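Local coordinates for protein acyl-CoA dehydrogenase (PDB 3PFD) that binds reduced FAD and probably oxidises saturated acyl-CoA thioesters to their 2,3-dehydroacyl-CoA products, passing the electrons on to an acceptor, at residues Q292-M297 / V349-G354; R309-S314 / K334-D339; I329-K334 / R384-R389. All coordinates share one frame; numbering follows the deposited sequence.

In the fold
All three interactions lie in the C-terminal helical domain and share helix 326-352. Interactions 1 and 2 join it to helix 292-321 at two levels of one hairpin, interaction 2 nearer the turn and interaction 1 at the far end, centres about 24 Å apart. Along the chain, interaction 2 falls wholly between the segments of interaction 1; interaction 3 crosses both, with 329-334 inside their spans and 384-389 beyond. Its centre is about 11 Å from that of interaction 2, with Lys334 in common, and about 31 Å from that of interaction 1. Helix 326-352 thus runs from the packing against helix 380-391 to a cofactor site at its C-terminal end, and all three contacts touch the fourth subunit.

Interaction 1: Q292-M297 / V349-G354. With FDA (dihydroflavine-adenine dinucleotide), chain B.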
loop_
_atom_site.group_PDB
_atom_site.type_symbol
_atom_site.label_atom_id
_atom_site.label_comp_id
_atom_site.label_asym_id
_atom_site.label_seq_id
_atom_site.Cartn_x
_atom_site.Cartn_y
_atom_site.Cartn_z
ATOM N N GLN C 292 15.942 -2.065 -12.946
ATOM C CA GLN C 292 14.634 -2.698 -12.913
ATOM C C GLN C 292 13.691 -2.137 -11.825
ATOM O O GLN C 292 12.481 -2.070 -12.047
ATOM C CB GLN C 292 14.727 -4.240 -12.872
ATOM C CG GLN C 292 13.381 -4.908 -13.240
ATOM C CD GLN C 292 13.379 -6.411 -13.115
ATOM O OE1 GLN C 292 13.676 -6.954 -12.043
ATOM N NE2 GLN C 292 13.046 -7.110 -14.222
ATOM N N GLY C 293 14.224 -1.750 -10.662
ATOM C CA GLY C 293 13.412 -1.052 -9.629
ATOM C C GLY C 293 12.748 0.217 -10.179
ATOM O O GLY C 293 11.586 0.487 -9.889
ATOM N N VAL C 294 13.471 0.985 -11.003
ATOM C CA VAL C 294 12.928 2.210 -11.587
ATOM C C VAL C 294 11.918 1.869 -12.683
ATOM O O VAL C 294 10.866 2.532 -12.811
ATOM C CB VAL C 294 14.053 3.093 -12.170
ATOM C CG1 VAL C 294 13.487 4.195 -13.129
ATOM C CG2 VAL C 294 14.882 3.701 -11.048
ATOM N N GLN C 295 12.242 0.848 -13.478
ATOM C CA GLN C 295 11.335 0.372 -14.524
ATOM C C GLN C 295 9.991 -0.066 -13.915
ATOM O O GLN C 295 8.938 0.273 -14.430
ATOM C CB GLN C 295 11.984 -0.754 -15.348
ATOM C CG GLN C 295 13.291 -0.304 -16.042
ATOM C CD GLN C 295 14.098 -1.434 -16.693
ATOM O OE1 GLN C 295 13.956 -2.622 -16.367
ATOM N NE2 GLN C 295 14.947 -1.052 -17.648
ATOM N N PHE C 296 10.028 -0.806 -12.817
ATOM C CA PHE C 296 8.780 -1.306 -12.200
ATOM C C PHE C 296 7.943 -0.176 -11.608
ATOM O O PHE C 296 6.720 -0.192 -11.712
ATOM C CB PHE C 296 9.073 -2.389 -11.136
ATOM C CG PHE C 296 9.395 -3.770 -11.720
ATOM C CD1 PHE C 296 9.780 -3.924 -13.061
ATOM C CD2 PHE C 296 9.348 -4.901 -10.906
ATOM C CE1 PHE C 296 10.055 -5.197 -13.599
ATOM C CE2 PHE C 296 9.665 -6.181 -11.411
ATOM C CZ PHE C 296 10.011 -6.325 -12.768
ATOM N N MET C 297 8.606 0.802 -11.005
ATOM C CA MET C 297 7.918 1.961 -10.467
ATOM C C MET C 297 7.242 2.772 -11.581
ATOM O O MET C 297 6.095 3.176 -11.433
ATOM C CB MET C 297 8.857 2.846 -9.633
ATOM C CG MET C 297 8.147 4.057 -9.051
ATOM S SD MET C 297 9.199 5.182 -8.125
ATOM C CE MET C 297 9.408 4.291 -6.581
ATOM N N VAL C 349 8.839 12.871 -8.091
ATOM C CA VAL C 349 9.872 13.609 -7.344
ATOM C C VAL C 349 11.042 12.663 -7.020
ATOM O O VAL C 349 12.233 13.003 -7.188
ATOM C CB VAL C 349 9.300 14.221 -6.045
ATOM C CG1 VAL C 349 10.430 14.727 -5.155
ATOM C CG2 VAL C 349 8.329 15.375 -6.392
ATOM N N GLN C 350 10.695 11.463 -6.539
ATOM C CA GLN C 350 11.701 10.479 -6.154
ATOM C C GLN C 350 12.614 10.122 -7.321
ATOM O O GLN C 350 13.844 10.022 -7.154
ATOM C CB GLN C 350 11.029 9.213 -5.580
ATOM C CG GLN C 350 12.032 8.177 -5.016
ATOM C CD GLN C 350 12.721 8.671 -3.737
ATOM O OE1 GLN C 350 12.188 9.541 -3.049
ATOM N NE2 GLN C 350 13.887 8.092 -3.397
ATOM N N LEU C 351 12.017 9.922 -8.505
ATOM C CA LEU C 351 12.793 9.465 -9.649
ATOM C C LEU C 351 13.794 10.487 -10.218
ATOM O O LEU C 351 14.746 10.108 -10.888
ATOM C CB LEU C 351 11.879 8.910 -10.743
ATOM C CG LEU C 351 11.257 7.571 -10.365
ATOM C CD1 LEU C 351 10.272 7.159 -11.428
ATOM C CD2 LEU C 351 12.302 6.480 -10.129
ATOM N N PHE C 352 13.567 11.765 -9.950
ATOM C CA PHE C 352 14.508 12.853 -10.308
ATOM C C PHE C 352 15.664 12.977 -9.297
ATOM O O PHE C 352 16.662 13.700 -9.529
ATOM C CB PHE C 352 13.765 14.189 -10.340
ATOM C CG PHE C 352 13.065 14.492 -11.653
ATOM C CD1 PHE C 352 11.928 13.790 -12.042
ATOM C CD2 PHE C 352 13.553 15.493 -12.504
ATOM C CE1 PHE C 352 11.288 14.083 -13.260
ATOM C CE2 PHE C 352 12.905 15.790 -13.707
ATOM C CZ PHE C 352 11.777 15.095 -14.083
ATOM N N GLY C 353 15.522 12.301 -8.163
ATOM C CA GLY C 353 16.518 12.396 -7.102
ATOM C C GLY C 353 16.535 13.815 -6.561
ATOM O O GLY C 353 15.493 14.423 -6.411
ATOM N N GLY C 354 17.721 14.354 -6.294
ATOM C CA GLY C 354 17.818 15.706 -5.705
ATOM C C GLY C 354 17.170 16.798 -6.545
ATOM O O GLY C 354 16.470 17.686 -6.022
HETATM P PA FDA B . 20.461 10.353 -9.032
HETATM O O1A FDA B . 21.622 9.586 -8.459
HETATM O O2A FDA B . 20.483 10.893 -10.427
HETATM O O5B FDA B . 19.141 9.441 -8.900
HETATM C C5B FDA B . 17.975 9.702 -9.671
HETATM C C4B FDA B . 17.006 8.563 -9.396
HETATM O O4B FDA B . 17.593 7.348 -9.911
HETATM C C3B FDA B . 16.738 8.328 -7.911
HETATM O O3B FDA B . 15.425 7.820 -7.741
HETATM C C2B FDA B . 17.627 7.142 -7.585
HETATM O O2B FDA B . 17.141 6.379 -6.486
HETATM C C1B FDA B . 17.609 6.343 -8.880
HETATM N N9A FDA B . 18.787 5.442 -8.980
HETATM C C8A FDA B . 20.071 5.827 -9.149
HETATM N N7A FDA B . 20.845 4.726 -9.182
HETATM C C5A FDA B . 20.050 3.627 -9.056
HETATM C C6A FDA B . 20.290 2.243 -9.018
HETATM N N6A FDA B . 21.562 1.749 -9.141
HETATM N N1A FDA B . 19.235 1.391 -8.842
HETATM C C2A FDA B . 17.976 1.868 -8.729
HETATM N N3A FDA B . 17.735 3.193 -8.762
HETATM C C4A FDA B . 18.744 4.091 -8.922
HETATM N N1 FDA B . 25.149 15.552 -0.616
HETATM C C2 FDA B . 26.272 15.951 0.027
HETATM O O2 FDA B . 27.401 15.649 -0.411
HETATM N N3 FDA B . 26.188 16.721 1.139
HETATM C C4 FDA B . 25.002 17.076 1.658
HETATM O O4 FDA B . 25.009 17.760 2.701
HETATM C C4X FDA B . 23.818 16.664 1.038
HETATM N N5 FDA B . 22.656 17.260 1.368
HETATM C C5X FDA B . 21.563 17.187 0.551
HETATM C C6 FDA B . 20.516 18.102 0.707
HETATM C C7 FDA B . 19.505 18.209 -0.247
HETATM C C7M FDA B . 18.402 19.216 -0.026
HETATM C C8 FDA B . 19.508 17.392 -1.380
HETATM C C8M FDA B . 18.424 17.492 -2.458
HETATM C C9 FDA B . 20.559 16.490 -1.542
HETATM C C9A FDA B . 21.580 16.373 -0.597
HETATM N N10 FDA B . 22.770 15.675 -0.929
HETATM C C10 FDA B . 23.922 15.896 -0.133
HETATM C "C1'" FDA B . 22.871 14.896 -2.186
HETATM C "C2'" FDA B . 21.996 13.631 -2.194
HETATM O "O2'" FDA B . 22.639 12.618 -1.408
HETATM C "C3'" FDA B . 21.731 13.176 -3.627
HETATM O "O3'" FDA B . 20.639 13.949 -4.161
HETATM C "C4'" FDA B . 21.343 11.700 -3.673
HETATM O "O4'" FDA B . 22.484 10.931 -3.288
HETATM C "C5'" FDA B . 20.833 11.266 -5.042
HETATM O "O5'" FDA B . 21.708 11.709 -6.088
HETATM P P FDA B . 21.100 12.556 -7.310
HETATM O O1P FDA B . 20.312 13.703 -6.767
HETATM O O2P FDA B . 22.253 12.821 -8.289
HETATM O O3P FDA B . 20.050 11.540 -7.999
#
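Leu351 meets Val294 and Met297 in a small apolar cluster between helix 292-321 and the C-terminal end of helix 326-352. Its CD2 lies 3.9 Å from Val294 CG2, and the Met297 sulfur SD sits 3.9 Å from Leu351 CG, close to both leucine methyls. Met297 gets there with CG anti to the backbone N (chi1 -179°), its chain staying extended until it bends about the CG-SD bond. A forked leucine suits this place because it offers CD2 to the valine while the sulfur rests against the fork.

No hydrogen bond crosses between the segments; the polar contacts go to the dinucleotide. Val294, Gln350, Leu351, Gly353 and Gly354 line the FAD pocket around the adenosine and diphosphate part of the cofactor. The ribose hydroxyl O3B of the cofactor donates to Gln350 O at 2.8 Å, and Gly354 N donates to the phosphate oxygen O1P at 2.7 Å, with an N-H...O angle of 153°. Val294 CG2 also approaches the adenine atom N3A at 3.7 Å, and so serves both the cluster and the ligand. Gly353 leaves the helix with positive phi and, having no side chain, lets the diphosphate come close, its CA 3.7 Å from the bridging oxygen O3P.

The Gln350 amide ends at a second subunit, where it hydrogen-bonds Lys371, Gln374 and Gln381 and which helps complete the FAD site. Within the chain, Leu351 also packs on Leu298 and Met301 farther along helix 292-321 and on Thr278 of helix 256-280, while helix 363-373 lies against Val349 and Phe352.

Interaction 2: R309-S314 / K334-D339; sequences RLMVYS and KCFASD
Met311 and Val312 of helix 292-321 meet Phe336 and Ala337 of helix 326-352 in a buried apolar contact. Lys334 marks the nearest backbone approach, its CA 7.2 Å from Val312 CA. Its CB points away from helix 292-321, and NZ reaches the carbonyl oxygens of Thr373 and Gly378, so a buried ammonium group is supplied with acceptors. Cys335, next along, packs on Met387 of helix 380-391.

Phe336 makes the tightest contact. The Met311 methyl CE lies 3.6 Å from Phe336 CB and 4.0 Å from Phe336 CG, reaching the root of the ring obliquely. Met311 CG is anti to the backbone N (chi1 -172°) and the chain bends at its last torsion (74°), which carries CE across the gap; the methionine chain lies roughly perpendicular to the phenylalanine side chain. A flexible thioether fits well against the rigid, bulky aromatic.

Ala337 follows with a small methyl, its CB 4.2 Å from Val312 CG2. A short residue opposite a branched one suits the close helix spacing, and both also touch helix 256-280. Ser338 and Asp339 serve helix 380-391: each hydrogen-bonds Asn380, and Asp339 forms a salt bridge with Arg384.

Met303 of the fourth subunit packs on Phe336, so the contact continues into the assembly. Two long consecutive helices packed antiparallel form a helical hairpin, part of the all-helical C-terminal domain of the acyl-CoA dehydrogenase fold.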
loop_
_atom_site.group_PDB
_atom_site.type_symbol
_atom_site.label_atom_id
_atom_site.label_comp_id
_atom_site.label_asym_id
_atom_site.label_seq_id
_atom_site.Cartn_x
_atom_site.Cartn_y
_atom_site.Cartn_z
ATOM N N ARG C 309 -7.827 6.910 -15.443
ATOM C CA ARG C 309 -8.340 7.627 -16.630
ATOM C C ARG C 309 -9.653 6.994 -17.150
ATOM O O ARG C 309 -10.667 7.688 -17.327
ATOM C CB ARG C 309 -7.268 7.712 -17.741
ATOM C CG ARG C 309 -7.757 8.385 -19.028
ATOM C CD ARG C 309 -6.716 8.407 -20.164
ATOM N NE ARG C 309 -5.648 9.371 -19.894
ATOM C CZ ARG C 309 -4.397 9.057 -19.543
ATOM N NH1 ARG C 309 -4.027 7.782 -19.418
ATOM N NH2 ARG C 309 -3.511 10.029 -19.316
ATOM N N LEU C 310 -9.627 5.686 -17.387
ATOM C CA LEU C 310 -10.802 4.985 -17.867
ATOM C C LEU C 310 -12.015 5.089 -16.929
ATOM O O LEU C 310 -13.162 5.216 -17.392
ATOM C CB LEU C 310 -10.459 3.521 -18.124
ATOM C CG LEU C 310 -9.399 3.395 -19.214
ATOM C CD1 LEU C 310 -8.791 1.986 -19.177
ATOM C CD2 LEU C 310 -10.044 3.715 -20.589
ATOM N N MET C 311 -11.765 5.032 -15.620
ATOM C CA MET C 311 -12.854 5.154 -14.666
ATOM C C MET C 311 -13.413 6.596 -14.611
ATOM O O MET C 311 -14.616 6.793 -14.466
ATOM C CB MET C 311 -12.458 4.646 -13.285
ATOM C CG MET C 311 -13.668 4.602 -12.351
ATOM S SD MET C 311 -13.571 3.375 -11.057
ATOM C CE MET C 311 -12.394 4.107 -9.945
ATOM N N VAL C 312 -12.544 7.594 -14.723
ATOM C CA VAL C 312 -13.012 8.971 -14.959
ATOM C C VAL C 312 -13.916 9.111 -16.221
ATOM O O VAL C 312 -15.043 9.661 -16.142
ATOM C CB VAL C 312 -11.818 9.984 -15.005
ATOM C CG1 VAL C 312 -12.269 11.359 -15.570
ATOM C CG2 VAL C 312 -11.204 10.124 -13.616
ATOM N N TYR C 313 -13.468 8.596 -17.368
ATOM C CA TYR C 313 -14.275 8.753 -18.582
ATOM C C TYR C 313 -15.630 8.015 -18.476
ATOM O O TYR C 313 -16.650 8.502 -18.934
ATOM C CB TYR C 313 -13.527 8.355 -19.864
ATOM C CG TYR C 313 -12.251 9.121 -20.139
ATOM C CD1 TYR C 313 -11.986 10.351 -19.505
ATOM C CD2 TYR C 313 -11.322 8.641 -21.072
ATOM C CE1 TYR C 313 -10.796 11.045 -19.751
ATOM C CE2 TYR C 313 -10.148 9.335 -21.330
ATOM C CZ TYR C 313 -9.890 10.534 -20.670
ATOM O OH TYR C 313 -8.710 11.219 -20.928
ATOM N N SER C 314 -15.601 6.836 -17.859
ATOM C CA SER C 314 -16.784 6.049 -17.620
ATOM C C SER C 314 -17.809 6.784 -16.724
ATOM O O SER C 314 -18.999 6.884 -17.053
ATOM C CB SER C 314 -16.365 4.723 -16.994
ATOM O OG SER C 314 -17.439 3.824 -17.057
ATOM N N LYS C 334 -13.285 10.036 -8.751
ATOM C CA LYS C 334 -12.587 11.152 -8.122
ATOM C C LYS C 334 -11.609 10.648 -7.021
ATOM O O LYS C 334 -10.426 11.042 -6.998
ATOM C CB LYS C 334 -13.596 12.189 -7.594
ATOM C CG LYS C 334 -12.991 13.566 -7.111
ATOM C CD LYS C 334 -12.409 13.436 -5.687
ATOM C CE LYS C 334 -12.245 14.771 -4.978
ATOM N NZ LYS C 334 -11.476 14.617 -3.678
ATOM N N CYS C 335 -12.101 9.778 -6.131
ATOM C CA CYS C 335 -11.280 9.248 -5.035
ATOM C C CYS C 335 -10.074 8.473 -5.572
ATOM O O CYS C 335 -8.939 8.727 -5.168
ATOM C CB CYS C 335 -12.115 8.344 -4.095
ATOM S SG CYS C 335 -11.233 7.773 -2.625
ATOM N N PHE C 336 -10.312 7.548 -6.501
ATOM C CA PHE C 336 -9.205 6.720 -7.065
ATOM C C PHE C 336 -8.173 7.564 -7.827
ATOM O O PHE C 336 -6.964 7.456 -7.584
ATOM C CB PHE C 336 -9.758 5.631 -7.995
ATOM C CG PHE C 336 -8.710 4.633 -8.467
ATOM C CD1 PHE C 336 -8.107 3.749 -7.563
ATOM C CD2 PHE C 336 -8.335 4.582 -9.804
ATOM C CE1 PHE C 336 -7.159 2.821 -7.996
ATOM C CE2 PHE C 336 -7.391 3.647 -10.268
ATOM C CZ PHE C 336 -6.794 2.765 -9.358
ATOM N N ALA C 337 -8.635 8.388 -8.764
ATOM C CA ALA C 337 -7.684 9.221 -9.517
ATOM C C ALA C 337 -6.822 10.096 -8.622
ATOM O O ALA C 337 -5.633 10.252 -8.876
ATOM C CB ALA C 337 -8.367 10.072 -10.587
ATOM N N SER C 338 -7.415 10.670 -7.587
ATOM C CA SER C 338 -6.650 11.579 -6.715
ATOM C C SER C 338 -5.675 10.799 -5.856
ATOM O O SER C 338 -4.552 11.251 -5.637
ATOM C CB SER C 338 -7.574 12.465 -5.852
ATOM O OG SER C 338 -8.479 11.678 -5.093
ATOM N N ASP C 339 -6.090 9.628 -5.371
ATOM C CA ASP C 339 -5.152 8.735 -4.684
ATOM C C ASP C 339 -4.003 8.357 -5.617
ATOM O O ASP C 339 -2.834 8.361 -5.212
ATOM C CB ASP C 339 -5.836 7.471 -4.128
ATOM C CG ASP C 339 -6.713 7.761 -2.925
ATOM O OD1 ASP C 339 -6.666 8.875 -2.401
ATOM O OD2 ASP C 339 -7.467 6.881 -2.506
#

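Interaction 3: I329-K334 / R384-R389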
loop_
_atom_site.group_PDB
_atom_site.type_symbol
_atom_site.label_atom_id
_atom_site.label_comp_id
_atom_site.label_asym_id
_atom_site.label_seq_id
_atom_site.Cartn_x
_atom_site.Cartn_y
_atom_site.Cartn_z
ATOM N N ILE C 329 -20.106 5.678 -8.784
ATOM C CA ILE C 329 -19.046 5.777 -9.780
ATOM C C ILE C 329 -18.373 7.155 -9.806
ATOM O O ILE C 329 -17.164 7.256 -10.013
ATOM C CB ILE C 329 -19.525 5.344 -11.201
ATOM C CG1 ILE C 329 -18.344 5.288 -12.184
ATOM C CG2 ILE C 329 -20.603 6.290 -11.743
ATOM C CD1 ILE C 329 -17.558 3.981 -12.157
ATOM N N SER C 330 -19.133 8.223 -9.603
ATOM C CA SER C 330 -18.507 9.551 -9.631
ATOM C C SER C 330 -17.554 9.764 -8.423
ATOM O O SER C 330 -16.442 10.262 -8.609
ATOM C CB SER C 330 -19.523 10.680 -9.822
ATOM O OG SER C 330 -20.192 10.976 -8.628
ATOM N N ALA C 331 -17.980 9.314 -7.231
ATOM C CA ALA C 331 -17.147 9.316 -6.005
ATOM C C ALA C 331 -15.919 8.424 -6.190
ATOM O O ALA C 331 -14.809 8.820 -5.841
ATOM C CB ALA C 331 -17.951 8.851 -4.795
ATOM N N ALA C 332 -16.133 7.218 -6.723
ATOM C CA ALA C 332 -15.039 6.280 -7.025
ATOM C C ALA C 332 -13.983 6.897 -7.930
ATOM O O ALA C 332 -12.796 6.824 -7.631
ATOM C CB ALA C 332 -15.581 4.951 -7.672
ATOM N N SER C 333 -14.421 7.492 -9.033
ATOM C CA SER C 333 -13.498 8.005 -10.047
ATOM C C SER C 333 -12.653 9.173 -9.539
ATOM O O SER C 333 -11.444 9.264 -9.826
ATOM C CB SER C 333 -14.253 8.419 -11.310
ATOM O OG SER C 333 -14.938 9.641 -11.137
ATOM N N LYS C 334 -13.285 10.036 -8.751
ATOM C CA LYS C 334 -12.587 11.152 -8.122
ATOM C C LYS C 334 -11.609 10.648 -7.021
ATOM O O LYS C 334 -10.426 11.042 -6.998
ATOM C CB LYS C 334 -13.596 12.189 -7.594
ATOM C CG LYS C 334 -12.991 13.566 -7.111
ATOM C CD LYS C 334 -12.409 13.436 -5.687
ATOM C CE LYS C 334 -12.245 14.771 -4.978
ATOM N NZ LYS C 334 -11.476 14.617 -3.678
ATOM N N ARG C 384 -15.618 7.976 0.228
ATOM C CA ARG C 384 -15.798 6.621 0.779
ATOM C C ARG C 384 -17.112 6.437 1.535
ATOM O O ARG C 384 -17.689 5.322 1.557
ATOM C CB ARG C 384 -14.596 6.209 1.654
ATOM C CG ARG C 384 -13.312 5.918 0.828
ATOM C CD ARG C 384 -12.077 5.560 1.687
ATOM N NE ARG C 384 -10.935 5.241 0.817
ATOM C CZ ARG C 384 -10.011 6.106 0.401
ATOM N NH1 ARG C 384 -10.059 7.387 0.772
ATOM N NH2 ARG C 384 -9.023 5.682 -0.379
ATOM N N VAL C 385 -17.575 7.508 2.176
ATOM C CA VAL C 385 -18.911 7.500 2.781
ATOM C C VAL C 385 -19.972 7.325 1.682
ATOM O O VAL C 385 -20.820 6.439 1.784
ATOM C CB VAL C 385 -19.210 8.783 3.614
ATOM C CG1 VAL C 385 -20.663 8.798 4.049
ATOM C CG2 VAL C 385 -18.296 8.869 4.844
ATOM N N VAL C 386 -19.882 8.122 0.625
ATOM C CA VAL C 386 -20.845 8.054 -0.516
ATOM C C VAL C 386 -20.822 6.668 -1.189
ATOM O O VAL C 386 -21.877 6.048 -1.444
ATOM C CB VAL C 386 -20.568 9.164 -1.585
ATOM C CG1 VAL C 386 -21.388 8.920 -2.896
ATOM C CG2 VAL C 386 -20.817 10.609 -1.030
ATOM N N MET C 387 -19.624 6.180 -1.478
ATOM C CA MET C 387 -19.458 4.839 -2.087
ATOM C C MET C 387 -20.008 3.731 -1.185
ATOM O O MET C 387 -20.655 2.799 -1.670
ATOM C CB MET C 387 -17.975 4.531 -2.398
ATOM C CG MET C 387 -17.372 5.302 -3.567
ATOM S SD MET C 387 -15.670 4.751 -3.876
ATOM C CE MET C 387 -14.680 6.019 -3.085
ATOM N N SER C 388 -19.725 3.780 0.118
ATOM C CA SER C 388 -20.140 2.622 0.951
ATOM C C SER C 388 -21.645 2.610 1.176
ATOM O O SER C 388 -22.251 1.542 1.213
ATOM C CB SER C 388 -19.390 2.524 2.267
ATOM O OG SER C 388 -19.415 3.741 2.962
ATOM N N ARG C 389 -22.230 3.808 1.294
ATOM C CA ARG C 389 -23.687 3.973 1.370
ATOM C C ARG C 389 -24.373 3.380 0.147
ATOM O O ARG C 389 -25.400 2.728 0.284
ATOM C CB ARG C 389 -24.096 5.440 1.535
ATOM C CG ARG C 389 -23.767 5.981 2.927
ATOM C CD ARG C 389 -24.276 7.432 3.102
ATOM N NE ARG C 389 -23.963 7.921 4.445
ATOM C CZ ARG C 389 -24.153 9.173 4.875
ATOM N NH1 ARG C 389 -24.671 10.079 4.074
ATOM N NH2 ARG C 389 -23.800 9.520 6.121
#
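Met387 CG stands anti to its own carbonyl carbon and beside the backbone N (chi1 -72°); a fully extended second torsion carries the chain toward helix 326-352, where Ala331 and Ala332 receive it. The last torsion, -100°, turns the methyl along the partner helix. As a result Met387 CG rests 3.8 Å from Ala331 CB, its SD lies 3.6 Å from Ala332 CA, and its CE reaches 3.9 Å from Ala331 O. The unbranched thioether therefore lies over the backbone between the two alanines as well as against their methyls. Val386 adds a second apolar group from the same helix: its CG1 touches Ala331 CB at 3.9 Å, leaving that methyl shared between valine and methionine.

Alanine suits both positions because its short side chain leaves the helix surface low enough for methionine to reach the main chain. The nearest CA atoms, those of Ala331 and Met387, are only 6.4 Å apart. The axes of the two segments approach to 8.6 Å, running roughly antiparallel with 140° between their directions. The contact packs the C-terminal helix 380-391 against helix 326-352 in the all-helical C-terminal domain.

Serines on both helices turn their hydroxyls back to their own turns. Ser388 OG donates to Arg384 O at 2.7 Å, in the carbonyl plane and on a lone pair, while Ser333 OG reaches Ser330 O at 3.0 Å, tilted out of that carbonyl's plane. Each accepting oxygen also takes a backbone N-H. Arg384, on the same helix as Met387, forms a salt bridge with Asp300 of the fourth subunit.

With no hydrogen bond passing between the segments and the serine hydroxyls satisfied within their helices, their union rests on shape and the burial of methyl and thioether groups.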